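Local coordinates for protein sulfite dehydrogenase (Paracoccus pantotrophus, PDB 2XTS) that oxidises protein-bound sulfane sulfur as the molybdenum-cofactor subunit of sulfane dehydrogenase SoxCD, probably passing electrons to heme c of its cytochrome partner, at residues H75-I80 with A174-N179; L82-Y87 with H207-R212; M146-V151 with M193-A198. All blocks are in the same frame, centred on the assembly; numbering follows the deposited sequence.

Contact 1 of 3, residues H75-I80 with A174-N179; sequences HHSGAI and ADASSN. With MTE (phosphonic acidmono-(2-amino-5,6-dimercapto-4-oxo-3,7,8a,9,10,10a-hexahydro-4H-8-oxa-1,3,9,10-tetraaza-anthracen-7-ylmethyl)ester), chain E; HEC (heme c), chain K.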
loop_
_atom_site.group_PDB
_atom_site.type_symbol
_atom_site.label_atom_id
_atom_site.label_comp_id
_atom_site.label_asym_id
_atom_site.label_seq_id
_atom_site.Cartn_x
_atom_site.Cartn_y
_atom_site.Cartn_z
ATOM N N HIS A 75 15.634 3.512 13.838
ATOM C CA HIS A 75 16.912 2.784 13.787
ATOM C C HIS A 75 17.738 3.087 15.018
ATOM O O HIS A 75 17.548 4.115 15.659
ATOM C CB HIS A 75 17.758 3.204 12.571
ATOM C CG HIS A 75 16.979 3.279 11.319
ATOM N ND1 HIS A 75 16.949 4.367 10.463
ATOM C CD2 HIS A 75 16.112 2.373 10.827
ATOM C CE1 HIS A 75 16.119 4.095 9.465
ATOM N NE2 HIS A 75 15.608 2.887 9.663
ATOM N N HIS A 76 18.688 2.206 15.300
ATOM C CA HIS A 76 19.663 2.437 16.369
ATOM C C HIS A 76 21.101 2.556 15.851
ATOM O O HIS A 76 21.941 3.117 16.550
ATOM C CB HIS A 76 19.580 1.367 17.465
ATOM C CG HIS A 76 18.266 1.329 18.186
ATOM N ND1 HIS A 76 18.061 1.754 19.483
ATOM C CD2 HIS A 76 17.067 0.881 17.746
ATOM C CE1 HIS A 76 16.780 1.569 19.793
ATOM N NE2 HIS A 76 16.166 1.047 18.753
ATOM N N SER A 77 21.378 2.070 14.632
ATOM C CA SER A 77 22.676 2.297 13.976
ATOM C C SER A 77 22.468 2.567 12.492
ATOM O O SER A 77 23.328 2.276 11.678
ATOM C CB SER A 77 23.671 1.167 14.195
ATOM O OG SER A 77 23.210 -0.064 13.667
ATOM N N GLY A 78 21.326 3.183 12.168
ATOM C CA GLY A 78 20.968 3.572 10.798
ATOM C C GLY A 78 20.346 2.439 9.982
ATOM O O GLY A 78 20.291 1.293 10.412
ATOM N N ALA A 79 19.861 2.787 8.798
ATOM C CA ALA A 79 19.231 1.852 7.888
ATOM C C ALA A 79 20.317 1.233 7.031
ATOM O O ALA A 79 20.932 1.926 6.227
ATOM C CB ALA A 79 18.218 2.584 7.009
ATOM N N ILE A 80 20.540 -0.068 7.176
ATOM C CA ILE A 80 21.634 -0.730 6.455
ATOM C C ILE A 80 21.175 -1.325 5.140
ATOM O O ILE A 80 20.006 -1.647 4.954
ATOM C CB ILE A 80 22.287 -1.844 7.319
ATOM C CG1 ILE A 80 21.265 -2.911 7.729
ATOM C CG2 ILE A 80 22.950 -1.217 8.554
ATOM C CD1 ILE A 80 21.898 -4.220 8.225
ATOM N N ALA A 174 21.112 -7.808 11.740
ATOM C CA ALA A 174 22.413 -7.797 11.066
ATOM C C ALA A 174 23.174 -6.497 11.245
ATOM O O ALA A 174 24.358 -6.433 10.927
ATOM C CB ALA A 174 22.212 -8.064 9.567
ATOM N N ASP A 175 22.481 -5.461 11.725
ATOM C CA ASP A 175 23.056 -4.150 11.953
ATOM C C ASP A 175 23.983 -4.113 13.172
ATOM O O ASP A 175 24.001 -5.030 13.987
ATOM C CB ASP A 175 21.952 -3.065 12.038
ATOM C CG ASP A 175 20.901 -3.320 13.114
ATOM O OD1 ASP A 175 20.585 -4.501 13.416
ATOM O OD2 ASP A 175 20.338 -2.314 13.619
ATOM N N ALA A 176 24.764 -3.042 13.267
ATOM C CA ALA A 176 25.680 -2.852 14.394
ATOM C C ALA A 176 24.948 -2.831 15.729
ATOM O O ALA A 176 25.420 -3.398 16.721
ATOM C CB ALA A 176 26.486 -1.572 14.227
ATOM N N SER A 177 23.757 -2.246 15.738
ATOM C CA SER A 177 23.026 -2.112 16.977
ATOM C C SER A 177 22.468 -3.438 17.483
ATOM O O SER A 177 22.182 -3.531 18.662
ATOM C CB SER A 177 21.900 -1.104 16.859
ATOM O OG SER A 177 20.758 -1.643 16.219
ATOM N N SER A 178 22.254 -4.390 16.567
ATOM C CA SER A 178 21.706 -5.745 16.817
ATOM C C SER A 178 20.233 -5.751 17.235
ATOM O O SER A 178 19.463 -6.604 16.767
ATOM C CB SER A 178 22.549 -6.569 17.803
ATOM O OG SER A 178 22.006 -6.659 19.120
ATOM N N ASN A 179 19.817 -4.869 18.142
ATOM C CA ASN A 179 18.433 -4.819 18.592
ATOM C C ASN A 179 17.943 -6.149 19.136
ATOM O O ASN A 179 16.797 -6.534 18.958
ATOM C CB ASN A 179 17.518 -4.359 17.462
ATOM C CG ASN A 179 16.241 -3.695 17.970
ATOM O OD1 ASN A 179 15.144 -4.282 17.971
ATOM N ND2 ASN A 179 16.393 -2.478 18.441
HETATM N N1 MTE E . 15.639 -3.794 14.239
HETATM C C2 MTE E . 16.950 -3.588 14.176
HETATM N N2 MTE E . 17.737 -4.570 13.687
HETATM N N3 MTE E . 17.511 -2.426 14.560
HETATM C C4 MTE E . 16.780 -1.387 15.056
HETATM O O4 MTE E . 17.376 -0.338 15.379
HETATM N N5 MTE E . 14.493 -0.619 15.745
HETATM C C6 MTE E . 13.290 -1.203 16.293
HETATM C C7 MTE E . 12.566 -2.162 15.361
HETATM N N8 MTE E . 13.491 -3.126 14.825
HETATM C C9 MTE E . 15.346 -1.551 15.183
HETATM C C10 MTE E . 14.800 -2.843 14.750
HETATM C "C1'" MTE E . 12.300 -0.168 16.794
HETATM S "S1'" MTE E . 12.635 0.660 18.299
HETATM C "C2'" MTE E . 11.131 0.070 16.154
HETATM S "S2'" MTE E . 9.922 1.103 16.808
HETATM C "C3'" MTE E . 10.855 -0.624 14.837
HETATM O "O3'" MTE E . 11.954 -1.402 14.333
HETATM C "C4'" MTE E . 10.546 0.403 13.764
HETATM O "O4'" MTE E . 10.204 -0.266 12.542
HETATM P P MTE E . 10.267 0.630 11.214
HETATM O O1P MTE E . 9.204 1.720 11.548
HETATM O O2P MTE E . 11.614 1.258 11.067
HETATM O O3P MTE E . 9.812 -0.270 10.117
HETATM FE FE HEC K . 28.505 4.227 23.552
HETATM C CHA HEC K . 25.219 3.771 24.275
HETATM C CHB HEC K . 29.339 2.050 26.038
HETATM C CHC HEC K . 31.717 4.419 22.602
HETATM C CHD HEC K . 27.745 6.831 21.551
HETATM N NA HEC K . 27.483 3.127 24.893
HETATM C C1A HEC K . 26.119 3.129 25.063
HETATM C C2A HEC K . 25.774 2.308 26.201
HETATM C C3A HEC K . 26.929 1.832 26.687
HETATM C C4A HEC K . 28.009 2.339 25.871
HETATM C CMA HEC K . 27.149 0.891 27.892
HETATM C CAA HEC K . 24.331 2.065 26.717
HETATM C CBA HEC K . 23.855 3.220 27.598
HETATM C CGA HEC K . 22.499 2.979 28.195
HETATM O O1A HEC K . 21.655 2.336 27.568
HETATM O O2A HEC K . 22.343 3.435 29.351
HETATM N NB HEC K . 30.182 3.374 24.149
HETATM C C1B HEC K . 30.347 2.471 25.194
HETATM C C2B HEC K . 31.696 1.949 25.154
HETATM C C3B HEC K . 32.371 2.631 24.218
HETATM C C4B HEC K . 31.430 3.505 23.562
HETATM C CMB HEC K . 32.244 0.978 26.219
HETATM C CAB HEC K . 33.819 2.454 23.786
HETATM C CBB HEC K . 34.096 0.959 23.463
HETATM N NC HEC K . 29.533 5.429 22.292
HETATM C C1C HEC K . 30.875 5.366 22.075
HETATM C C2C HEC K . 31.246 6.410 21.153
HETATM C C3C HEC K . 30.128 7.084 20.851
HETATM C C4C HEC K . 29.055 6.500 21.610
HETATM C CMC HEC K . 32.676 6.645 20.620
HETATM C CAC HEC K . 29.886 8.325 19.992
HETATM C CBC HEC K . 30.508 8.447 18.648
HETATM N ND HEC K . 26.789 5.119 23.009
HETATM C C1D HEC K . 26.692 6.118 22.059
HETATM C C2D HEC K . 25.313 6.371 21.734
HETATM C C3D HEC K . 24.544 5.410 22.548
HETATM C C4D HEC K . 25.507 4.690 23.322
HETATM C CMD HEC K . 24.708 7.321 20.709
HETATM C CAD HEC K . 23.032 5.263 22.532
HETATM C CBD HEC K . 22.645 4.240 21.467
HETATM C CGD HEC K . 21.168 3.973 21.415
HETATM O O1D HEC K . 20.419 4.406 22.329
HETATM O O2D HEC K . 20.756 3.232 20.501
HETATM O O HOH W 1 19.817 0.314 13.016
HETATM O O HOH W 2 24.798 -0.761 11.336
#

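Contact 2 of 3, residues L82-Y87 with H207-R212; sequences LSKQDY and HGYPAR. With MTE (phosphonic acidmono-(2-amino-5,6-dimercapto-4-oxo-3,7,8a,9,10,10a-hexahydro-4H-8-oxa-1,3,9,10-tetraaza-anthracen-7-ylmethyl)ester), chain E.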
loop_
_atom_site.group_PDB
_atom_site.type_symbol
_atom_site.label_atom_id
_atom_site.label_comp_id
_atom_site.label_asym_id
_atom_site.label_seq_id
_atom_site.Cartn_x
_atom_site.Cartn_y
_atom_site.Cartn_z
ATOM N N LEU A 82 21.497 -4.452 2.857
ATOM C CA LEU A 82 21.748 -5.884 2.978
ATOM C C LEU A 82 21.109 -6.597 1.784
ATOM O O LEU A 82 19.889 -6.732 1.686
ATOM C CB LEU A 82 21.192 -6.417 4.298
ATOM C CG LEU A 82 21.405 -7.907 4.615
ATOM C CD1 LEU A 82 22.866 -8.275 4.482
ATOM C CD2 LEU A 82 20.857 -8.199 6.017
ATOM N N SER A 83 21.938 -7.015 0.831
ATOM C CA SER A 83 21.429 -7.709 -0.367
ATOM C C SER A 83 20.897 -9.088 -0.004
ATOM O O SER A 83 21.324 -9.691 0.978
ATOM C CB SER A 83 22.511 -7.858 -1.439
ATOM O OG SER A 83 23.452 -8.819 -1.024
ATOM N N LYS A 84 20.021 -9.609 -0.857
ATOM C CA LYS A 84 19.531 -10.958 -0.703
ATOM C C LYS A 84 20.659 -11.979 -0.883
ATOM O O LYS A 84 20.602 -13.061 -0.313
ATOM C CB LYS A 84 18.376 -11.198 -1.676
ATOM C CG LYS A 84 17.093 -10.486 -1.295
ATOM C CD LYS A 84 16.035 -10.545 -2.385
ATOM C CE LYS A 84 14.744 -9.972 -1.891
ATOM N NZ LYS A 84 13.707 -9.853 -2.946
ATOM N N GLN A 85 21.679 -11.627 -1.652
ATOM C CA GLN A 85 22.849 -12.493 -1.834
ATOM C C GLN A 85 23.682 -12.608 -0.565
ATOM O O GLN A 85 24.178 -13.685 -0.222
ATOM C CB GLN A 85 23.746 -11.959 -2.940
ATOM C CG GLN A 85 23.278 -12.234 -4.355
ATOM C CD GLN A 85 22.285 -11.252 -4.916
ATOM O OE1 GLN A 85 21.766 -10.374 -4.208
ATOM N NE2 GLN A 85 22.037 -11.375 -6.214
ATOM N N ASP A 86 23.847 -11.495 0.149
ATOM C CA ASP A 86 24.642 -11.476 1.377
ATOM C C ASP A 86 23.885 -11.936 2.629
ATOM O O ASP A 86 24.495 -12.289 3.639
ATOM C CB ASP A 86 25.152 -10.053 1.603
ATOM C CG ASP A 86 26.240 -9.640 0.628
ATOM O OD1 ASP A 86 26.795 -10.518 -0.081
ATOM O OD2 ASP A 86 26.526 -8.424 0.585
ATOM N N TYR A 87 22.567 -11.903 2.564
ATOM C CA TYR A 87 21.722 -12.236 3.694
ATOM C C TYR A 87 21.943 -13.676 4.178
ATOM O O TYR A 87 22.032 -14.602 3.386
ATOM C CB TYR A 87 20.246 -12.064 3.312
ATOM C CG TYR A 87 19.293 -12.373 4.426
ATOM C CD1 TYR A 87 19.008 -11.415 5.386
ATOM C CD2 TYR A 87 18.700 -13.611 4.559
ATOM C CE1 TYR A 87 18.177 -11.672 6.436
ATOM C CE2 TYR A 87 17.859 -13.867 5.615
ATOM C CZ TYR A 87 17.602 -12.901 6.550
ATOM O OH TYR A 87 16.765 -13.225 7.590
ATOM N N HIS A 207 13.001 -0.440 6.423
ATOM C CA HIS A 207 12.062 -1.301 7.147
ATOM C C HIS A 207 12.555 -2.740 7.272
ATOM O O HIS A 207 11.812 -3.627 7.653
ATOM C CB HIS A 207 10.676 -1.261 6.503
ATOM C CG HIS A 207 10.076 0.110 6.437
ATOM N ND1 HIS A 207 9.321 0.545 5.364
ATOM C CD2 HIS A 207 10.104 1.128 7.329
ATOM C CE1 HIS A 207 8.937 1.794 5.596
ATOM N NE2 HIS A 207 9.381 2.159 6.789
ATOM N N GLY A 208 13.821 -2.975 6.968
ATOM C CA GLY A 208 14.445 -4.261 7.257
ATOM C C GLY A 208 14.796 -5.159 6.091
ATOM O O GLY A 208 15.096 -6.325 6.310
ATOM N N TYR A 209 14.775 -4.641 4.870
ATOM C CA TYR A 209 15.061 -5.474 3.688
ATOM C C TYR A 209 16.298 -6.308 3.891
ATOM O O TYR A 209 17.317 -5.786 4.268
ATOM C CB TYR A 209 15.307 -4.596 2.477
ATOM C CG TYR A 209 15.618 -5.325 1.180
ATOM C CD1 TYR A 209 16.918 -5.637 0.823
ATOM C CD2 TYR A 209 14.603 -5.648 0.290
ATOM C CE1 TYR A 209 17.190 -6.260 -0.385
ATOM C CE2 TYR A 209 14.864 -6.246 -0.921
ATOM C CZ TYR A 209 16.158 -6.549 -1.249
ATOM O OH TYR A 209 16.441 -7.105 -2.456
ATOM N N PRO A 210 16.230 -7.607 3.589
ATOM C CA PRO A 210 15.147 -8.337 2.951
ATOM C C PRO A 210 14.217 -9.122 3.884
ATOM O O PRO A 210 13.327 -9.798 3.399
ATOM C CB PRO A 210 15.897 -9.285 2.012
ATOM C CG PRO A 210 17.096 -9.642 2.827
ATOM C CD PRO A 210 17.481 -8.390 3.578
ATOM N N ALA A 211 14.401 -9.037 5.199
ATOM C CA ALA A 211 13.590 -9.800 6.119
ATOM C C ALA A 211 13.536 -9.155 7.496
ATOM O O ALA A 211 14.565 -8.757 8.050
ATOM C CB ALA A 211 14.145 -11.251 6.226
ATOM N N ARG A 212 12.334 -9.078 8.066
ATOM C CA ARG A 212 12.117 -8.565 9.418
ATOM C C ARG A 212 11.170 -9.476 10.177
ATOM O O ARG A 212 10.397 -10.212 9.565
ATOM C CB ARG A 212 11.545 -7.139 9.416
ATOM C CG ARG A 212 10.040 -7.073 9.125
ATOM C CD ARG A 212 9.497 -5.666 9.203
ATOM N NE ARG A 212 9.751 -5.074 10.516
ATOM C CZ ARG A 212 9.727 -3.769 10.755
ATOM N NH1 ARG A 212 9.266 -2.921 9.846
ATOM N NH2 ARG A 212 10.091 -3.310 11.947
HETATM N N1 MTE E . 15.639 -3.794 14.239
HETATM C C2 MTE E . 16.950 -3.588 14.176
HETATM N N2 MTE E . 17.737 -4.570 13.687
HETATM N N3 MTE E . 17.511 -2.426 14.560
HETATM C C4 MTE E . 16.780 -1.387 15.056
HETATM O O4 MTE E . 17.376 -0.338 15.379
HETATM N N5 MTE E . 14.493 -0.619 15.745
HETATM C C6 MTE E . 13.290 -1.203 16.293
HETATM C C7 MTE E . 12.566 -2.162 15.361
HETATM N N8 MTE E . 13.491 -3.126 14.825
HETATM C C9 MTE E . 15.346 -1.551 15.183
HETATM C C10 MTE E . 14.800 -2.843 14.750
HETATM C "C1'" MTE E . 12.300 -0.168 16.794
HETATM S "S1'" MTE E . 12.635 0.660 18.299
HETATM C "C2'" MTE E . 11.131 0.070 16.154
HETATM S "S2'" MTE E . 9.922 1.103 16.808
HETATM C "C3'" MTE E . 10.855 -0.624 14.837
HETATM O "O3'" MTE E . 11.954 -1.402 14.333
HETATM C "C4'" MTE E . 10.546 0.403 13.764
HETATM O "O4'" MTE E . 10.204 -0.266 12.542
HETATM P P MTE E . 10.267 0.630 11.214
HETATM O O1P MTE E . 9.204 1.720 11.548
HETATM O O2P MTE E . 11.614 1.258 11.067
HETATM O O3P MTE E . 9.812 -0.270 10.117
HETATM O O HOH W 3 18.747 -3.564 3.319
HETATM O O HOH W 4 19.038 -8.020 -2.955
#

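Contact 3 of 3, residues M146-V151 with M193-A198; sequences MEYVGV and MLAFFA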
loop_
_atom_site.group_PDB
_atom_site.type_symbol
_atom_site.label_atom_id
_atom_site.label_comp_id
_atom_site.label_asym_id
_atom_site.label_seq_id
_atom_site.Cartn_x
_atom_site.Cartn_y
_atom_site.Cartn_z
ATOM N N MET A 146 0.810 -2.330 7.631
ATOM C CA MET A 146 1.074 -2.931 6.336
ATOM C C MET A 146 0.544 -4.362 6.282
ATOM O O MET A 146 0.370 -5.049 7.295
ATOM C CB MET A 146 2.579 -2.941 6.022
ATOM C CG MET A 146 3.204 -1.585 6.201
ATOM S SD MET A 146 4.876 -1.547 5.533
ATOM C CE MET A 146 5.359 0.110 6.013
ATOM N N GLU A 147 0.290 -4.806 5.053
ATOM C CA GLU A 147 -0.007 -6.207 4.744
ATOM C C GLU A 147 1.306 -6.950 4.545
ATOM O O GLU A 147 2.019 -6.662 3.590
ATOM C CB GLU A 147 -0.830 -6.283 3.462
ATOM C CG GLU A 147 -1.154 -7.704 2.992
ATOM C CD GLU A 147 -1.732 -7.740 1.588
ATOM O OE1 GLU A 147 -1.013 -7.424 0.626
ATOM O OE2 GLU A 147 -2.902 -8.134 1.432
ATOM N N TYR A 148 1.591 -7.922 5.404
ATOM C CA TYR A 148 2.863 -8.658 5.364
ATOM C C TYR A 148 2.665 -10.031 4.810
ATOM O O TYR A 148 1.657 -10.686 5.110
ATOM C CB TYR A 148 3.450 -8.763 6.776
ATOM C CG TYR A 148 3.898 -7.440 7.319
ATOM C CD1 TYR A 148 5.112 -6.899 6.933
ATOM C CD2 TYR A 148 3.128 -6.741 8.247
ATOM C CE1 TYR A 148 5.526 -5.671 7.418
ATOM C CE2 TYR A 148 3.537 -5.521 8.737
ATOM C CZ TYR A 148 4.750 -4.996 8.337
ATOM O OH TYR A 148 5.163 -3.762 8.827
ATOM N N VAL A 149 3.644 -10.483 4.033
ATOM C CA VAL A 149 3.715 -11.885 3.652
ATOM C C VAL A 149 5.105 -12.398 4.007
ATOM O O VAL A 149 6.128 -11.740 3.790
ATOM C CB VAL A 149 3.415 -12.095 2.148
ATOM C CG1 VAL A 149 3.566 -13.573 1.725
ATOM C CG2 VAL A 149 2.030 -11.584 1.838
ATOM N N GLY A 150 5.135 -13.616 4.533
ATOM C CA GLY A 150 6.371 -14.259 4.913
ATOM C C GLY A 150 6.113 -15.646 5.405
ATOM O O GLY A 150 5.183 -16.302 4.936
ATOM N N VAL A 151 6.966 -16.095 6.315
ATOM C CA VAL A 151 6.930 -17.464 6.793
ATOM C C VAL A 151 6.798 -17.421 8.318
ATOM O O VAL A 151 7.518 -16.670 8.978
ATOM C CB VAL A 151 8.222 -18.212 6.378
ATOM C CG1 VAL A 151 8.291 -19.585 7.011
ATOM C CG2 VAL A 151 8.368 -18.269 4.857
ATOM N N MET A 193 5.996 -13.804 12.573
ATOM C CA MET A 193 6.349 -14.090 11.190
ATOM C C MET A 193 7.710 -13.489 10.862
ATOM O O MET A 193 8.060 -12.411 11.356
ATOM C CB MET A 193 5.269 -13.477 10.272
ATOM C CG MET A 193 5.559 -13.470 8.775
ATOM S SD MET A 193 4.545 -12.327 7.842
ATOM C CE MET A 193 2.938 -12.993 8.245
ATOM N N LEU A 194 8.473 -14.181 10.022
ATOM C CA LEU A 194 9.575 -13.587 9.286
ATOM C C LEU A 194 9.008 -13.092 7.963
ATOM O O LEU A 194 8.687 -13.887 7.072
ATOM C CB LEU A 194 10.708 -14.609 9.077
ATOM C CG LEU A 194 11.972 -14.082 8.411
ATOM C CD1 LEU A 194 12.713 -13.123 9.346
ATOM C CD2 LEU A 194 12.852 -15.236 7.938
ATOM N N ALA A 195 8.887 -11.775 7.853
ATOM C CA ALA A 195 8.235 -11.140 6.708
ATOM C C ALA A 195 9.249 -10.712 5.682
ATOM O O ALA A 195 10.295 -10.182 6.017
ATOM C CB ALA A 195 7.448 -9.938 7.166
ATOM N N PHE A 196 8.921 -10.942 4.415
ATOM C CA PHE A 196 9.734 -10.465 3.287
ATOM C C PHE A 196 9.017 -9.453 2.434
ATOM O O PHE A 196 9.677 -8.656 1.743
ATOM C CB PHE A 196 10.141 -11.582 2.319
ATOM C CG PHE A 196 10.393 -12.893 2.954
ATOM C CD1 PHE A 196 11.364 -13.010 3.955
ATOM C CD2 PHE A 196 9.693 -14.025 2.560
ATOM C CE1 PHE A 196 11.600 -14.230 4.565
ATOM C CE2 PHE A 196 9.935 -15.249 3.164
ATOM C CZ PHE A 196 10.889 -15.349 4.166
ATOM N N PHE A 197 7.696 -9.468 2.462
ATOM C CA PHE A 197 6.907 -8.532 1.647
ATOM C C PHE A 197 6.045 -7.681 2.558
ATOM O O PHE A 197 5.540 -8.168 3.559
ATOM C CB PHE A 197 5.979 -9.303 0.705
ATOM C CG PHE A 197 6.676 -10.166 -0.271
ATOM C CD1 PHE A 197 7.095 -9.692 -1.508
ATOM C CD2 PHE A 197 6.899 -11.483 0.039
ATOM C CE1 PHE A 197 7.736 -10.551 -2.404
ATOM C CE2 PHE A 197 7.545 -12.321 -0.853
ATOM C CZ PHE A 197 7.943 -11.855 -2.071
ATOM N N ALA A 198 5.906 -6.410 2.204
ATOM C CA ALA A 198 5.063 -5.465 2.939
ATOM C C ALA A 198 4.354 -4.612 1.908
ATOM O O ALA A 198 4.985 -3.974 1.063
ATOM C CB ALA A 198 5.887 -4.620 3.876
#

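Contact 1 of 3, residues H75-I80 with A174-N179
This is a buried polar contact between two loops that line the pterin end of the molybdopterin site. Ser77 CB points toward the other loop, and OG sits between the backbone N and the carbonyl carbon. There Ser77 OG accepts the backbone N-H of Ser177 at 3.1 Å. A water joins the loops beside it: it bonds to Ser77 OG and accepts from Ala176 N. Both carboxylate oxygens of Asp175 accept hydrogen bonds from the pterin. Asp175 OD1 takes MTE N2 at 2.9 Å in a nearly straight bond (170°), and Asp175 OD2 takes MTE N3 at 3.0 Å. The Ser177 hydroxyl donates to Asp175 OD2 at 2.7 Å, coming from above the carboxylate plane, so it helps to fix the carboxylate. His76 CB packs on Ser177 CB at 3.4 Å, and His76 ND1 donates to the heme propionate oxygen HEC O2D at 3.2 Å. At the far end Ile80 CD1 rests on Ala174 CB, 4.1 Å away. Ser96 of the cytochrome chain bonds to Ala176 O, and Trp14 of the second subunit packs on Ile80. One loop runs from strand 74-75 toward strand 89-93, and the other links strands 168-173 and 181-184.

Contact 2 of 3, residues L82-Y87 with H207-R212
Tyr209 and Tyr87 both hold CG anti to the backbone N (chi1 180° and -179°), and this turns their rings to the two sides of Pro210. The peptide bond before Pro210 is cis. It folds the proline back so that its CB lies over the centre of the Tyr209 ring. Tyr87 meets the proline from the other segment, crossing it obliquely with CD1 3.7 Å from Pro210 CG. Farther along the same ring, Tyr87 CZ touches Ala211 CB at 3.8 Å.

Lys84 runs out extended beyond CG and crosses Tyr209 at about a right angle. Lys84 CG packs on Pro210 CB at 3.7 Å, and Lys84 CE passes Tyr209 OH at 3.4 Å. Both polar ends go to Glu34 of the second subunit, which forms a salt bridge with Lys84 NZ and a hydrogen bond with Tyr209 OH. A water at the edge of the Tyr209 ring donates to Tyr209 OH at 2.8 Å and accepts from Lys84 N. A second water links Leu82 N to Tyr209 O. Leu82 O meets the edge of the Tyr209 ring, 3.3 Å from CD1, and has no hydrogen-bonding partner in the model. Ser83 OG accepts from Asp86 N, an ST motif at the start of the turn. Helix 103-106 adds Phe103 against Lys84 and Pro210, and Leu106 against Tyr87.

Arg212 CB points away from the other segment; its chain, bent at chi3, brings the guanidinium to the cofactor. Arg212 NH1 donates to the phosphate oxygen MTE O3P at 2.7 Å, and Arg212 NH2 to MTE O4' at 3.1 Å in an almost straight bond (175°). The arrangement is a type VIa turn, Gly208 to Ala211, with cis Pro210 laid against the Tyr209 ring, and it leads into the phosphate-binding end of the molybdopterin pocket.

Contact 3 of 3, residues M146-V151 with M193-A198
Tyr148 leads one face of this strand pair, its ring set obliquely to two alanines of the partner strand. Tyr148 CE1 lies 3.7 Å from Ala198 CB, and Tyr148 CD1 lies 3.8 Å from Ala195 CB. Met146, extended beyond CG, meets the methyl of Ala198 from another direction, with Met146 SD 3.6 Å from Ala198 CB. On the opposite face Val149 and Phe197 sit side by side, CB to CB at 4.1 Å. Phe196 is turned to the Val151 side, where its CE2 touches Val151 CG2 at 3.8 Å. One face of the Phe196 ring covers Leu194 O near its rim.

Met193 holds CG anti to its backbone N (chi1 171°) and reaches across Gly150. Met193 SD sits 3.6 Å from Gly150 N and 3.9 Å from Tyr148 CB. An alanine here would remove everything beyond CB, and would probably lose the packing over Gly150 and Tyr148 and against Thr112 and Thr114 of strand 112-119. Gly150 itself has little room: a CB on it would clash with Leu194 O and Ala195 CA.

Backbone bonds pair Val149 with Phe197 and Val151 with Leu194. Val149 O also accepts from Phe196 N at 3.0 Å, so this carbonyl is gripped by two N-H groups, both in its plane. The segment directions differ by 125°, well short of straight antiparallel. Phe196 and Phe197 both facing Val149 make a classic beta bulge, here in the antiparallel sheet of the molybdopterin-binding domain.

From the N terminus, 75-80 and 82-87 come first, in the loop before strand 89-93. Contact 1 closes a loop by joining this region to the loop after strand 168-173. Contact 2 closes a longer one, from the same first loop to the loop before strand 212-214, so the two cross. Contact 3 pairs strands 143-152 and 193-198; it lies wholly within the span of contact 2 and crosses contact 1. Contacts 1 and 2 meet where Ala174 packs on Leu82, and they serve the pterin and phosphate ends of one cofactor. Contact 2 joins contact 3 through Arg212 O and Ala195 N, probably a hydrogen bond. Contacts 1 and 3 do not touch.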